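PDB 4RNL: possible galactose mutarotase from Streptomyces platensis subsp. rosaceus, which probably interconverts the alpha and beta anomers of galactose or a related aldose, as aldose 1-epimerases do, though its function is not established. Local coordinates for residues M56-F64 and T183-G191. Numbering follows the deposited sequence.
Sequences MRGQLALGF and TYLNLGGDG
Ala61 and Leu185 face each other as a non-hydrogen-bonded antiparallel pair, a single bridge in the beta-sandwich of the galactose mutarotase fold. It illustrates how one short bridge can join two sheets, connecting the chain just beyond edge strand 57-59 to the end of strand 180-185. Asn186 N gives a nearly straight bond to Leu60 O (2.9 Å), and Leu62 N reaches Tyr184 O. Beyond the bridge, the type I turn from Asn186 to Gly189 returns the chain, and Asp190 N binds Gln59 O (3.1 Å).

Side chains reinforce this frame. Gln59, its CG turned away from the backbone N (chi1 -155°) and its chain bent at chi2, curls its amide forward along its own chain to Ala61: OE1 accepts from Ala61 N, while NE2 donates to Ala61 O (2.9 Å) and, weakly, to Asp190 OD1. The amide and carboxylate planes stand 62° apart; Ser295 and Tyr299 bind the two carboxylate oxygens. Replacing Gln59 by an alanine is likely to deprive Ala61 N and Ala61 O of their side-chain partners and leave the Asp190 carboxylate without its weak amide contact.

Apolar side chains add further contacts. Leu60 CD1 meets Leu187 CD2 (4.0 Å) near Phe340, whereas Leu62 sets CG against Tyr184 CB (3.6 Å) and slides CD2 past Asp190 CB. Beside them, one water donates to Leu62 O and accepts from Tyr184 N, each at 2.8 Å.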
loop_
_atom_site.group_PDB
_atom_site.type_symbol
_atom_site.label_atom_id
_atom_site.label_comp_id
_atom_site.label_asym_id
_atom_site.label_seq_id
_atom_site.Cartn_x
_atom_site.Cartn_y
_atom_site.Cartn_z
HETATM N N MSE A 56 19.311 -0.959 -17.401
HETATM C CA MSE A 56 19.629 -2.086 -16.522
HETATM C C MSE A 56 18.540 -2.371 -15.497
HETATM O O MSE A 56 18.132 -1.497 -14.734
HETATM C CB MSE A 56 20.962 -1.865 -15.804
HETATM C CG MSE A 56 21.371 -3.030 -14.904
HETATM SE SE MSE A 56 21.811 -4.681 -15.865
HETATM C CE MSE A 56 22.102 -5.866 -14.342
ATOM N N ARG A 57 18.060 -3.610 -15.480
ATOM C CA ARG A 57 17.014 -4.002 -14.538
ATOM C C ARG A 57 17.528 -4.019 -13.090
ATOM O O ARG A 57 18.659 -4.430 -12.832
ATOM C CB ARG A 57 16.466 -5.379 -14.932
ATOM C CG ARG A 57 15.411 -5.934 -13.998
ATOM C CD ARG A 57 14.743 -7.174 -14.609
ATOM N NE ARG A 57 13.637 -6.824 -15.507
ATOM C CZ ARG A 57 12.752 -7.693 -15.991
ATOM N NH1 ARG A 57 12.839 -8.980 -15.678
ATOM N NH2 ARG A 57 11.773 -7.274 -16.788
ATOM N N GLY A 58 16.704 -3.559 -12.152
ATOM C CA GLY A 58 17.059 -3.607 -10.743
ATOM C C GLY A 58 15.827 -3.777 -9.875
ATOM O O GLY A 58 14.741 -3.313 -10.242
ATOM N N GLN A 59 15.986 -4.443 -8.733
ATOM C CA GLN A 59 14.852 -4.734 -7.838
ATOM C C GLN A 59 14.666 -3.560 -6.894
ATOM O O GLN A 59 15.628 -3.127 -6.250
ATOM C CB GLN A 59 15.125 -6.015 -7.043
ATOM C CG GLN A 59 13.858 -6.737 -6.559
ATOM C CD GLN A 59 13.116 -5.954 -5.487
ATOM O OE1 GLN A 59 11.913 -5.697 -5.609
ATOM N NE2 GLN A 59 13.832 -5.568 -4.430
ATOM N N LEU A 60 13.437 -3.049 -6.807
ATOM C CA LEU A 60 13.183 -1.775 -6.141
ATOM C C LEU A 60 12.365 -1.871 -4.854
ATOM O O LEU A 60 12.380 -0.948 -4.041
ATOM C CB LEU A 60 12.453 -0.818 -7.099
ATOM C CG LEU A 60 12.990 -0.730 -8.538
ATOM C CD1 LEU A 60 12.161 0.269 -9.344
ATOM C CD2 LEU A 60 14.457 -0.320 -8.544
ATOM N N ALA A 61 11.623 -2.956 -4.665
ATOM C CA ALA A 61 10.711 -3.006 -3.510
ATOM C C ALA A 61 11.392 -3.540 -2.246
ATOM O O ALA A 61 12.191 -4.469 -2.324
ATOM C CB ALA A 61 9.475 -3.843 -3.845
ATOM N N LEU A 62 11.089 -2.957 -1.083
ATOM C CA LEU A 62 11.566 -3.542 0.166
ATOM C C LEU A 62 10.824 -4.852 0.373
ATOM O O LEU A 62 9.603 -4.919 0.221
ATOM C CB LEU A 62 11.326 -2.612 1.366
ATOM C CG LEU A 62 11.999 -1.237 1.344
ATOM C CD1 LEU A 62 11.935 -0.595 2.727
ATOM C CD2 LEU A 62 13.443 -1.319 0.848
ATOM N N GLY A 63 11.552 -5.907 0.703
ATOM C CA GLY A 63 10.914 -7.198 0.875
ATOM C C GLY A 63 11.905 -8.252 1.317
ATOM O O GLY A 63 13.029 -7.940 1.714
ATOM N N PHE A 64 11.494 -9.510 1.223
ATOM C CA PHE A 64 12.348 -10.620 1.625
ATOM C C PHE A 64 12.402 -11.646 0.512
ATOM O O PHE A 64 11.469 -11.748 -0.295
ATOM C CB PHE A 64 11.789 -11.300 2.873
ATOM C CG PHE A 64 11.632 -10.382 4.054
ATOM C CD1 PHE A 64 12.747 -9.854 4.693
ATOM C CD2 PHE A 64 10.365 -10.081 4.548
ATOM C CE1 PHE A 64 12.604 -9.024 5.794
ATOM C CE2 PHE A 64 10.210 -9.249 5.649
ATOM C CZ PHE A 64 11.333 -8.723 6.275
ATOM N N THR A 183 3.401 -1.238 -0.450
ATOM C CA THR A 183 4.723 -1.351 -1.075
ATOM C C THR A 183 5.621 -0.172 -0.646
ATOM O O THR A 183 5.176 0.979 -0.628
ATOM C CB THR A 183 4.590 -1.397 -2.623
ATOM O OG1 THR A 183 4.127 -2.700 -3.032
ATOM C CG2 THR A 183 5.921 -1.119 -3.305
ATOM N N TYR A 184 6.862 -0.461 -0.260
ATOM C CA TYR A 184 7.874 0.580 -0.100
ATOM C C TYR A 184 8.834 0.453 -1.276
ATOM O O TYR A 184 9.251 -0.669 -1.637
ATOM C CB TYR A 184 8.755 0.370 1.135
ATOM C CG TYR A 184 8.134 0.254 2.512
ATOM C CD1 TYR A 184 7.316 -0.820 2.849
ATOM C CD2 TYR A 184 8.457 1.173 3.508
ATOM C CE1 TYR A 184 6.799 -0.949 4.130
ATOM C CE2 TYR A 184 7.951 1.051 4.786
ATOM C CZ TYR A 184 7.129 -0.013 5.090
ATOM O OH TYR A 184 6.633 -0.143 6.368
ATOM N N LEU A 185 9.237 1.587 -1.838
ATOM C CA LEU A 185 10.134 1.583 -2.984
ATOM C C LEU A 185 11.423 2.350 -2.710
ATOM O O LEU A 185 11.432 3.382 -2.035
ATOM C CB LEU A 185 9.433 2.179 -4.213
ATOM C CG LEU A 185 8.273 1.357 -4.772
ATOM C CD1 LEU A 185 7.474 2.186 -5.756
ATOM C CD2 LEU A 185 8.800 0.072 -5.418
ATOM N N ASN A 186 12.524 1.814 -3.218
ATOM C CA ASN A 186 13.753 2.583 -3.369
ATOM C C ASN A 186 14.107 2.500 -4.851
ATOM O O ASN A 186 14.496 1.435 -5.342
ATOM C CB ASN A 186 14.882 2.001 -2.499
ATOM C CG ASN A 186 16.136 2.869 -2.498
ATOM O OD1 ASN A 186 16.541 3.398 -3.539
ATOM N ND2 ASN A 186 16.764 3.011 -1.335
ATOM N N LEU A 187 13.955 3.613 -5.565
ATOM C CA LEU A 187 14.113 3.617 -7.024
ATOM C C LEU A 187 15.566 3.410 -7.450
ATOM O O LEU A 187 15.850 3.176 -8.626
ATOM C CB LEU A 187 13.540 4.909 -7.634
ATOM C CG LEU A 187 12.050 5.138 -7.371
ATOM C CD1 LEU A 187 11.538 6.417 -8.029
ATOM C CD2 LEU A 187 11.245 3.921 -7.861
ATOM N N GLY A 188 16.487 3.480 -6.488
ATOM C CA GLY A 188 17.893 3.197 -6.746
ATOM C C GLY A 188 18.235 1.745 -6.454
ATOM O O GLY A 188 19.378 1.310 -6.638
ATOM N N GLY A 189 17.236 0.992 -6.005
ATOM C CA GLY A 189 17.425 -0.402 -5.610
ATOM C C GLY A 189 17.261 -0.577 -4.109
ATOM O O GLY A 189 17.713 0.274 -3.338
ATOM N N ASP A 190 16.636 -1.675 -3.679
ATOM C CA ASP A 190 16.317 -1.846 -2.256
ATOM C C ASP A 190 17.562 -1.954 -1.389
ATOM O O ASP A 190 17.507 -1.714 -0.185
ATOM C CB ASP A 190 15.411 -3.064 -2.019
ATOM C CG ASP A 190 16.125 -4.371 -2.250
ATOM O OD1 ASP A 190 16.547 -4.620 -3.404
ATOM O OD2 ASP A 190 16.272 -5.164 -1.285
ATOM N N GLY A 191 18.689 -2.306 -1.993
ATOM C CA GLY A 191 19.925 -2.421 -1.234
ATOM C C GLY A 191 20.817 -1.198 -1.332
ATOM O O GLY A 191 21.964 -1.232 -0.884
HETATM O O HOH W 1 7.386 -3.233 -0.246
#